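Local coordinates for protein beta-galactosidase (Streptococcus pneumoniae, PDB 4CU9) that probably binds carbohydrate as a module of a streptococcal beta-galactosidase, an enzyme that hydrolyses beta-galactosides, at residues Ser16-Ser22 with Ser63-Arg69; Ala21-Asn25 with Trp49-Ser53; Tyr37-His43 with Met176-Thr180. All coordinates share one frame; numbering follows the deposited sequence.

The three contacts lie within one galactose-binding-like domain rich in beta strands, and all reach the same curled sheet. Their centres are 11 to 14 Å apart. Along the chain, interaction 1 pairs strand 18-21 with strand 61-70, and interaction 2 continues from the end of strand 18-21, sharing A21 and S22 before meeting strand 49-50. Interaction 3 crosses both in chain order, joining the calcium loop 37-43 to strand 173-182, which neighbours strand 49-50. W49 of interaction 2 touches A64 of interaction 1 and L38 of interaction 3, while N39 bonds to N17. Residues 16-25 and the calcium-binding loop are thus tied to strands from distant parts of the sequence.

Interaction 1. Residues Ser16-Ser22 with Ser63-Arg69; sequences SNQAFAS and SAGVIFR
S63 and S22 close one end of the antiparallel pairing between strands 18-21 and 61-70. S63 N donates to S22 OG at 3.0 Å, and S63 O accepts from S22 N, so the serine hydroxyl extends the backbone ladder by one further bond. A64 forms a non-hydrogen-bonded pair with A21, their CB atoms 4.1 Å apart on the same face of the sheet. At G65 the backbone exchanges two hydrogen bonds with F20, and the F20 ring lies across the strand: G65 CA sits 3.9 Å from the ring centroid in a CH-pi contact over one face. F20 holds its CG between its own N and carbonyl carbon (chi1 70°), which swings the ring over to the partner strand. V66 turns CG1 to N17 CB, 3.6 Å away, on the face it shares with A19. I67 repeats the two-bond exchange, now with Q18, and its CG1 reaches F20 CD1 at 3.7 Å, while its CD1 lies near the same ring atom. F68 carries the chain past N17, whose amide plane stands 63° from the F68 ring. R69 N then donates in the carbonyl plane to a lone pair of N17 OD1, 2.9 Å away; R77 NH1 uses the same oxygen. R69 CD lies 3.8 Å from Q18 CB; beyond it a bend at chi3 (79°) turns the guanidinium back, so that NH1 meets S16 O at 2.9 Å, in the guanidinium plane. The same nitrogen bonds to E14 O. Side-chain bonds therefore prolong a regular ladder at both ends, by a hydroxyl at S22 and by an amide and a guanidinium around N17 and R69, while F20 covers the strand at its glycine.

Interaction 2. Residues Ala21-Asn25 with Trp49-Ser53; sequences ASATN and WTNWS
In the galactose-binding-like beta domain, this contact joins the loop after strand 18-21 to the short strand 49-50, which pairs antiparallel with strand 173-182; across it the indole of W49 reaches the carbonyl of A23 and the side chain of T24. W49 NE1 gives its hydrogen chiefly to T24 OG1, 2.7 Å away and lying at the ring edge almost exactly in the indole plane. A second, weak bond from W49 NE1 goes to A23 O at 3.3 Å, also near that plane, so the single N-H is shared between two acceptors. W49 directs its CG anti to the backbone N (chi1 167°), sending the indole across to the loop. A21 CB packs obliquely against the pyrrole part of the indole, 3.5 Å from W49 NE1, and T24 CG2 lies beside W49 CD1. Further along, the two backbones join: N25 N donates to T50 O at 2.9 Å, and T24 CA makes a CH...O contact with the same carbonyl. The side chains of N25 and W52 then run side by side in the same direction, with the amide and indole planes 67° apart; N25 CB comes to 3.3 Å from W52 O. N25 ND2 has its polar partner in D33, as N51 OD1 has in V174 N. N51 CB meanwhile lies 3.6 Å from A23 O. T24 OG1 accepts from W49 NE1 and donates to S115 O, which should limit the rotation of its hydroxyl. The N-H of the buried W49 is thereby satisfied by a short but bent bond to T24 OG1, with A23 O as a weak second acceptor.

Interaction 3. Residues Tyr37-His43 with Met176-Thr180; sequences YLNDGDH and MIEMT. With CA (calcium ion), chain C.
D40 and E178 bring their carboxylates to the calcium ion nearly coplanar, their planes only 17° apart. The metal lies 2.4 Å from D40 OD1 and 2.2 Å from E178 OE1, and it holds together two like-charged groups. Backbone oxygens of Y37, D42 and I177 complete the protein ligands, with I177 O at 2.3 Å from the calcium; the sixth ligand is a water that donates to D42 OD2. E178 bends at chi2 (78°), curling its carboxylate back to the ion. Its second oxygen, OE2, accepts from G41 N at 2.9 Å on the syn side, tilted somewhat out of the carboxylate plane, so both oxygens are engaged. D40 OD1 also takes D42 N from above its own plane, forming an Asx turn that shapes the loop, while D40 OD2 makes a salt bridge with R47. The H43 side chain crosses E178 at about a right angle, with H43 CE1 3.5 Å from E178 CB, and I177 CG2 presses against H43 CA. On the inner side, L38 CD2 lies 3.6 Å from M176 CB, and L38 O accepts from M179 N at 2.8 Å. The calcium probably stabilises this loop structurally, as in related galactose-binding-like modules. I177 and E178 together face H85 of strand 73-86 in a classic beta bulge, H43 meets the H85 ring, and L38 packs inward against A19 of strand 18-21 and W49 of strand 49-50.

Interaction 1. Residues Ser16-Ser22 with Ser63-Arg69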
loop_
_atom_site.group_PDB
_atom_site.type_symbol
_atom_site.label_atom_id
_atom_site.label_comp_id
_atom_site.label_asym_id
_atom_site.label_seq_id
_atom_site.Cartn_x
_atom_site.Cartn_y
_atom_site.Cartn_z
ATOM N N SER A 16 12.104 6.424 -9.919
ATOM C CA SER A 16 10.836 5.826 -10.335
ATOM C C SER A 16 9.784 5.799 -9.202
ATOM O O SER A 16 9.953 6.449 -8.170
ATOM C CB SER A 16 11.103 4.396 -10.821
ATOM O OG SER A 16 9.948 3.881 -11.462
ATOM N N ASN A 17 8.704 5.030 -9.392
ATOM C CA ASN A 17 7.589 5.021 -8.435
ATOM C C ASN A 17 8.031 4.729 -7.012
ATOM O O ASN A 17 8.946 3.912 -6.761
ATOM C CB ASN A 17 6.514 4.014 -8.803
ATOM C CG ASN A 17 5.889 4.238 -10.169
ATOM O OD1 ASN A 17 5.836 5.345 -10.712
ATOM N ND2 ASN A 17 5.299 3.170 -10.686
ATOM N N GLN A 18 7.379 5.411 -6.071
ATOM C CA GLN A 18 7.723 5.322 -4.652
ATOM C C GLN A 18 6.595 4.706 -3.836
ATOM O O GLN A 18 5.487 5.257 -3.796
ATOM C CB GLN A 18 8.032 6.723 -4.103
ATOM C CG GLN A 18 8.384 6.721 -2.629
ATOM C CD GLN A 18 9.658 5.910 -2.347
ATOM O OE1 GLN A 18 10.729 6.270 -2.815
ATOM N NE2 GLN A 18 9.531 4.795 -1.643
ATOM N N ALA A 19 6.888 3.569 -3.192
ATOM C CA ALA A 19 5.921 2.916 -2.362
ATOM C C ALA A 19 5.855 3.690 -1.062
ATOM O O ALA A 19 6.822 4.342 -0.664
ATOM C CB ALA A 19 6.298 1.470 -2.112
ATOM N N PHE A 20 4.678 3.698 -0.458
ATOM C CA PHE A 20 4.484 4.361 0.846
ATOM C C PHE A 20 3.517 3.607 1.707
ATOM O O PHE A 20 2.629 2.864 1.188
ATOM C CB PHE A 20 4.071 5.838 0.692
ATOM C CG PHE A 20 2.684 5.999 0.162
ATOM C CD1 PHE A 20 2.455 5.979 -1.188
ATOM C CD2 PHE A 20 1.632 6.054 1.037
ATOM C CE1 PHE A 20 1.143 6.090 -1.663
ATOM C CE2 PHE A 20 0.334 6.141 0.578
ATOM C CZ PHE A 20 0.104 6.150 -0.770
ATOM N N ALA A 21 3.599 3.863 3.018
ATOM C CA ALA A 21 2.656 3.324 3.974
ATOM C C ALA A 21 2.395 4.221 5.184
ATOM O O ALA A 21 3.253 4.996 5.592
ATOM C CB ALA A 21 3.064 1.927 4.424
ATOM N N SER A 22 1.187 4.126 5.715
ATOM C CA SER A 22 0.848 4.812 6.962
ATOM C C SER A 22 1.725 4.352 8.138
ATOM O O SER A 22 2.053 5.170 9.013
ATOM C CB SER A 22 -0.639 4.647 7.285
ATOM O OG SER A 22 -1.032 3.308 7.471
ATOM N N SER A 63 -2.853 1.745 5.665
ATOM C CA SER A 63 -2.840 2.026 4.236
ATOM C C SER A 63 -1.466 1.876 3.645
ATOM O O SER A 63 -0.441 2.221 4.280
ATOM C CB SER A 63 -3.331 3.442 3.975
ATOM O OG SER A 63 -4.624 3.605 4.491
ATOM N N ALA A 64 -1.428 1.315 2.449
ATOM C CA ALA A 64 -0.170 1.231 1.717
ATOM C C ALA A 64 -0.466 1.523 0.257
ATOM O O ALA A 64 -1.585 1.234 -0.253
ATOM C CB ALA A 64 0.499 -0.107 1.932
ATOM N N GLY A 65 0.462 2.208 -0.393
ATOM C CA GLY A 65 0.259 2.636 -1.755
ATOM C C GLY A 65 1.489 2.946 -2.580
ATOM O O GLY A 65 2.637 2.691 -2.151
ATOM N N VAL A 66 1.251 3.513 -3.750
ATOM C CA VAL A 66 2.320 3.943 -4.656
ATOM C C VAL A 66 2.080 5.355 -5.141
ATOM O O VAL A 66 0.974 5.719 -5.562
ATOM C CB VAL A 66 2.489 2.994 -5.870
ATOM C CG1 VAL A 66 3.592 3.460 -6.809
ATOM C CG2 VAL A 66 2.710 1.531 -5.442
ATOM N N ILE A 67 3.116 6.163 -5.020
ATOM C CA ILE A 67 3.246 7.444 -5.712
ATOM C C ILE A 67 3.949 7.242 -7.070
ATOM O O ILE A 67 5.074 6.754 -7.130
ATOM C CB ILE A 67 4.108 8.414 -4.897
ATOM C CG1 ILE A 67 3.475 8.675 -3.539
ATOM C CG2 ILE A 67 4.277 9.728 -5.648
ATOM C CD1 ILE A 67 4.452 9.176 -2.490
ATOM N N PHE A 68 3.295 7.671 -8.134
ATOM C CA PHE A 68 3.809 7.558 -9.478
ATOM C C PHE A 68 4.852 8.639 -9.751
ATOM O O PHE A 68 4.583 9.815 -9.571
ATOM C CB PHE A 68 2.659 7.639 -10.495
ATOM C CG PHE A 68 1.574 6.646 -10.238
ATOM C CD1 PHE A 68 1.894 5.328 -9.950
ATOM C CD2 PHE A 68 0.238 7.022 -10.248
ATOM C CE1 PHE A 68 0.899 4.403 -9.670
ATOM C CE2 PHE A 68 -0.756 6.096 -9.995
ATOM C CZ PHE A 68 -0.421 4.802 -9.683
ATOM N N ARG A 69 6.036 8.203 -10.159
ATOM C CA ARG A 69 7.154 9.096 -10.481
ATOM C C ARG A 69 7.895 8.596 -11.705
ATOM O O ARG A 69 7.926 7.407 -11.989
ATOM C CB ARG A 69 8.137 9.157 -9.332
ATOM C CG ARG A 69 7.500 9.643 -8.042
ATOM C CD ARG A 69 8.367 9.368 -6.844
ATOM N NE ARG A 69 9.439 10.336 -6.711
ATOM C CZ ARG A 69 10.713 10.130 -7.048
ATOM N NH1 ARG A 69 11.111 8.995 -7.602
ATOM N NH2 ARG A 69 11.613 11.086 -6.845
#

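Interaction 2. Residues Ala21-Asn25 with Trp49-Ser53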
loop_
_atom_site.group_PDB
_atom_site.type_symbol
_atom_site.label_atom_id
_atom_site.label_comp_id
_atom_site.label_asym_id
_atom_site.label_seq_id
_atom_site.Cartn_x
_atom_site.Cartn_y
_atom_site.Cartn_z
ATOM N N ALA A 21 3.599 3.863 3.018
ATOM C CA ALA A 21 2.656 3.324 3.974
ATOM C C ALA A 21 2.395 4.221 5.184
ATOM O O ALA A 21 3.253 4.996 5.592
ATOM C CB ALA A 21 3.064 1.927 4.424
ATOM N N SER A 22 1.187 4.126 5.715
ATOM C CA SER A 22 0.848 4.812 6.962
ATOM C C SER A 22 1.725 4.352 8.138
ATOM O O SER A 22 2.053 5.170 9.013
ATOM C CB SER A 22 -0.639 4.647 7.285
ATOM O OG SER A 22 -1.032 3.308 7.471
ATOM N N ALA A 23 2.010 3.051 8.184
ATOM C CA ALA A 23 2.907 2.463 9.183
ATOM C C ALA A 23 3.669 1.271 8.634
ATOM O O ALA A 23 3.169 0.582 7.773
ATOM C CB ALA A 23 2.132 2.009 10.402
ATOM N N THR A 24 4.872 1.009 9.168
ATOM C CA THR A 24 5.657 -0.110 8.701
ATOM C C THR A 24 6.513 -0.599 9.871
ATOM O O THR A 24 6.989 0.213 10.669
ATOM C CB THR A 24 6.600 0.292 7.531
ATOM O OG1 THR A 24 5.863 0.733 6.389
ATOM C CG2 THR A 24 7.532 -0.817 7.114
ATOM N N ASN A 25 6.699 -1.911 9.951
ATOM C CA ASN A 25 7.614 -2.538 10.922
ATOM C C ASN A 25 9.067 -2.453 10.423
ATOM O O ASN A 25 9.690 -3.458 10.073
ATOM C CB ASN A 25 7.185 -3.973 11.144
ATOM C CG ASN A 25 8.099 -4.729 12.072
ATOM O OD1 ASN A 25 8.494 -4.227 13.121
ATOM N ND2 ASN A 25 8.398 -5.955 11.710
ATOM N N TRP A 49 6.581 -6.061 2.991
ATOM C CA TRP A 49 6.147 -4.974 3.816
ATOM C C TRP A 49 5.144 -5.534 4.815
ATOM O O TRP A 49 4.282 -6.337 4.481
ATOM C CB TRP A 49 5.489 -3.873 2.975
ATOM C CG TRP A 49 4.760 -2.908 3.838
ATOM C CD1 TRP A 49 5.292 -1.854 4.509
ATOM C CD2 TRP A 49 3.395 -2.951 4.173
ATOM N NE1 TRP A 49 4.315 -1.207 5.221
ATOM C CE2 TRP A 49 3.138 -1.867 5.036
ATOM C CE3 TRP A 49 2.327 -3.782 3.793
ATOM C CZ2 TRP A 49 1.879 -1.610 5.545
ATOM C CZ3 TRP A 49 1.089 -3.525 4.295
ATOM C CH2 TRP A 49 0.867 -2.457 5.179
ATOM N N THR A 50 5.216 -5.022 6.033
ATOM C CA THR A 50 4.265 -5.353 7.036
ATOM C C THR A 50 4.141 -4.153 7.970
ATOM O O THR A 50 5.045 -3.295 8.027
ATOM C CB THR A 50 4.952 -6.508 7.787
ATOM O OG1 THR A 50 4.651 -7.800 7.217
ATOM C CG2 THR A 50 4.905 -6.412 9.179
ATOM N N ASN A 51 3.031 -4.080 8.688
ATOM C CA ASN A 51 2.901 -3.081 9.798
ATOM C C ASN A 51 2.768 -3.796 11.118
ATOM O O ASN A 51 2.155 -3.288 12.050
ATOM C CB ASN A 51 1.687 -2.182 9.587
ATOM C CG ASN A 51 0.385 -2.924 9.809
ATOM O OD1 ASN A 51 0.269 -4.112 9.464
ATOM N ND2 ASN A 51 -0.603 -2.237 10.389
ATOM N N TRP A 52 3.358 -4.990 11.194
ATOM C CA TRP A 52 3.347 -5.798 12.409
ATOM C C TRP A 52 3.933 -4.981 13.585
ATOM O O TRP A 52 4.908 -4.222 13.456
ATOM C CB TRP A 52 4.190 -7.088 12.241
ATOM C CG TRP A 52 4.089 -7.999 13.454
ATOM C CD1 TRP A 52 3.110 -8.895 13.705
ATOM C CD2 TRP A 52 4.977 -8.042 14.574
ATOM N NE1 TRP A 52 3.311 -9.502 14.924
ATOM C CE2 TRP A 52 4.466 -8.997 15.476
ATOM C CE3 TRP A 52 6.158 -7.358 14.905
ATOM C CZ2 TRP A 52 5.091 -9.292 16.686
ATOM C CZ3 TRP A 52 6.777 -7.644 16.113
ATOM C CH2 TRP A 52 6.241 -8.607 16.994
ATOM N N SER A 53 3.314 -5.178 14.734
ATOM C CA SER A 53 3.768 -4.609 15.966
ATOM C C SER A 53 3.505 -5.583 17.100
ATOM O O SER A 53 2.533 -6.319 17.071
ATOM C CB SER A 53 3.041 -3.286 16.237
ATOM O OG SER A 53 3.465 -2.729 17.479
#

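Interaction 3. Residues Tyr37-His43 with Met176-Thr180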
loop_
_atom_site.group_PDB
_atom_site.type_symbol
_atom_site.label_atom_id
_atom_site.label_comp_id
_atom_site.label_asym_id
_atom_site.label_seq_id
_atom_site.Cartn_x
_atom_site.Cartn_y
_atom_site.Cartn_z
ATOM N N TYR A 37 9.822 -2.893 -0.562
ATOM C CA TYR A 37 9.635 -4.214 -1.137
ATOM C C TYR A 37 8.290 -4.363 -1.850
ATOM O O TYR A 37 8.111 -5.327 -2.597
ATOM C CB TYR A 37 9.758 -5.315 -0.081
ATOM C CG TYR A 37 11.121 -5.447 0.553
ATOM C CD1 TYR A 37 12.261 -5.116 -0.148
ATOM C CD2 TYR A 37 11.267 -5.911 1.857
ATOM C CE1 TYR A 37 13.530 -5.222 0.419
ATOM C CE2 TYR A 37 12.541 -6.055 2.427
ATOM C CZ TYR A 37 13.663 -5.701 1.696
ATOM O OH TYR A 37 14.962 -5.787 2.213
ATOM N N LEU A 38 7.377 -3.401 -1.659
ATOM C CA LEU A 38 6.079 -3.419 -2.317
ATOM C C LEU A 38 6.125 -3.267 -3.837
ATOM O O LEU A 38 5.254 -3.803 -4.524
ATOM C CB LEU A 38 5.177 -2.306 -1.821
ATOM C CG LEU A 38 4.534 -2.449 -0.445
ATOM C CD1 LEU A 38 3.636 -1.250 -0.213
ATOM C CD2 LEU A 38 3.716 -3.710 -0.354
ATOM N N ASN A 39 7.095 -2.522 -4.350
ATOM C CA ASN A 39 7.171 -2.325 -5.808
ATOM C C ASN A 39 8.508 -2.606 -6.431
ATOM O O ASN A 39 8.906 -1.916 -7.367
ATOM C CB ASN A 39 6.681 -0.922 -6.189
ATOM C CG ASN A 39 7.598 0.172 -5.691
ATOM O OD1 ASN A 39 8.313 -0.025 -4.730
ATOM N ND2 ASN A 39 7.575 1.335 -6.347
ATOM N N ASP A 40 9.191 -3.632 -5.954
ATOM C CA ASP A 40 10.522 -3.958 -6.472
ATOM C C ASP A 40 10.489 -5.065 -7.524
ATOM O O ASP A 40 11.516 -5.542 -7.968
ATOM C CB ASP A 40 11.460 -4.325 -5.317
ATOM C CG ASP A 40 11.046 -5.559 -4.591
ATOM O OD1 ASP A 40 9.995 -6.181 -4.868
ATOM O OD2 ASP A 40 11.781 -5.947 -3.699
ATOM N N GLY A 41 9.300 -5.516 -7.908
ATOM C CA GLY A 41 9.205 -6.611 -8.866
ATOM C C GLY A 41 9.465 -7.993 -8.304
ATOM O O GLY A 41 9.220 -8.981 -8.996
ATOM N N ASP A 42 9.971 -8.062 -7.062
ATOM C CA ASP A 42 10.383 -9.303 -6.444
ATOM C C ASP A 42 9.186 -9.898 -5.704
ATOM O O ASP A 42 8.419 -9.177 -5.082
ATOM C CB ASP A 42 11.572 -9.066 -5.497
ATOM C CG ASP A 42 11.813 -10.226 -4.565
ATOM O OD1 ASP A 42 12.550 -11.153 -4.947
ATOM O OD2 ASP A 42 11.213 -10.250 -3.456
ATOM N N HIS A 43 9.043 -11.219 -5.781
ATOM C CA HIS A 43 7.963 -11.913 -5.103
ATOM C C HIS A 43 8.476 -12.920 -4.076
ATOM O O HIS A 43 7.801 -13.870 -3.777
ATOM C CB HIS A 43 7.001 -12.540 -6.117
ATOM C CG HIS A 43 6.255 -11.525 -6.930
ATOM N ND1 HIS A 43 4.963 -11.127 -6.643
ATOM C CD2 HIS A 43 6.629 -10.809 -8.015
ATOM C CE1 HIS A 43 4.578 -10.207 -7.511
ATOM N NE2 HIS A 43 5.572 -9.992 -8.355
ATOM N N MET A 176 2.409 -7.776 2.857
ATOM C CA MET A 176 2.380 -7.796 1.407
ATOM C C MET A 176 3.738 -7.945 0.809
ATOM O O MET A 176 4.738 -7.370 1.300
ATOM C CB MET A 176 1.758 -6.515 0.789
ATOM C CG MET A 176 0.388 -6.144 1.266
ATOM S SD MET A 176 -0.360 -4.761 0.357
ATOM C CE MET A 176 -0.706 -5.483 -1.211
ATOM N N ILE A 177 3.758 -8.677 -0.301
ATOM C CA ILE A 177 4.984 -8.901 -1.049
ATOM C C ILE A 177 5.092 -7.995 -2.268
ATOM O O ILE A 177 6.187 -7.679 -2.695
ATOM C CB ILE A 177 5.063 -10.390 -1.451
ATOM C CG1 ILE A 177 5.324 -11.221 -0.200
ATOM C CG2 ILE A 177 6.137 -10.659 -2.493
ATOM C CD1 ILE A 177 4.906 -12.674 -0.372
ATOM N N GLU A 178 3.953 -7.644 -2.858
ATOM C CA GLU A 178 3.945 -6.767 -4.003
ATOM C C GLU A 178 2.611 -6.054 -4.136
ATOM O O GLU A 178 1.556 -6.597 -3.815
ATOM C CB GLU A 178 4.301 -7.525 -5.295
ATOM C CG GLU A 178 4.687 -6.631 -6.471
ATOM C CD GLU A 178 6.095 -6.069 -6.412
ATOM O OE1 GLU A 178 6.886 -6.419 -5.486
ATOM O OE2 GLU A 178 6.444 -5.279 -7.318
ATOM N N MET A 179 2.689 -4.817 -4.607
ATOM C CA MET A 179 1.496 -4.035 -4.918
ATOM C C MET A 179 1.826 -3.281 -6.189
ATOM O O MET A 179 2.834 -2.579 -6.227
ATOM C CB MET A 179 1.205 -3.065 -3.785
ATOM C CG MET A 179 0.142 -2.046 -4.079
ATOM S SD MET A 179 -0.105 -0.866 -2.765
ATOM C CE MET A 179 -0.558 -1.831 -1.351
ATOM N N THR A 180 0.970 -3.397 -7.196
ATOM C CA THR A 180 1.191 -2.779 -8.504
ATOM C C THR A 180 -0.106 -2.152 -9.008
ATOM O O THR A 180 -1.223 -2.694 -8.769
ATOM C CB THR A 180 1.648 -3.847 -9.527
ATOM O OG1 THR A 180 2.623 -4.707 -8.940
ATOM C CG2 THR A 180 2.268 -3.213 -10.722
HETATM CA CA CA C . 8.142 -7.212 -3.814
HETATM O O HOH W 1 9.376 -8.499 -2.341
#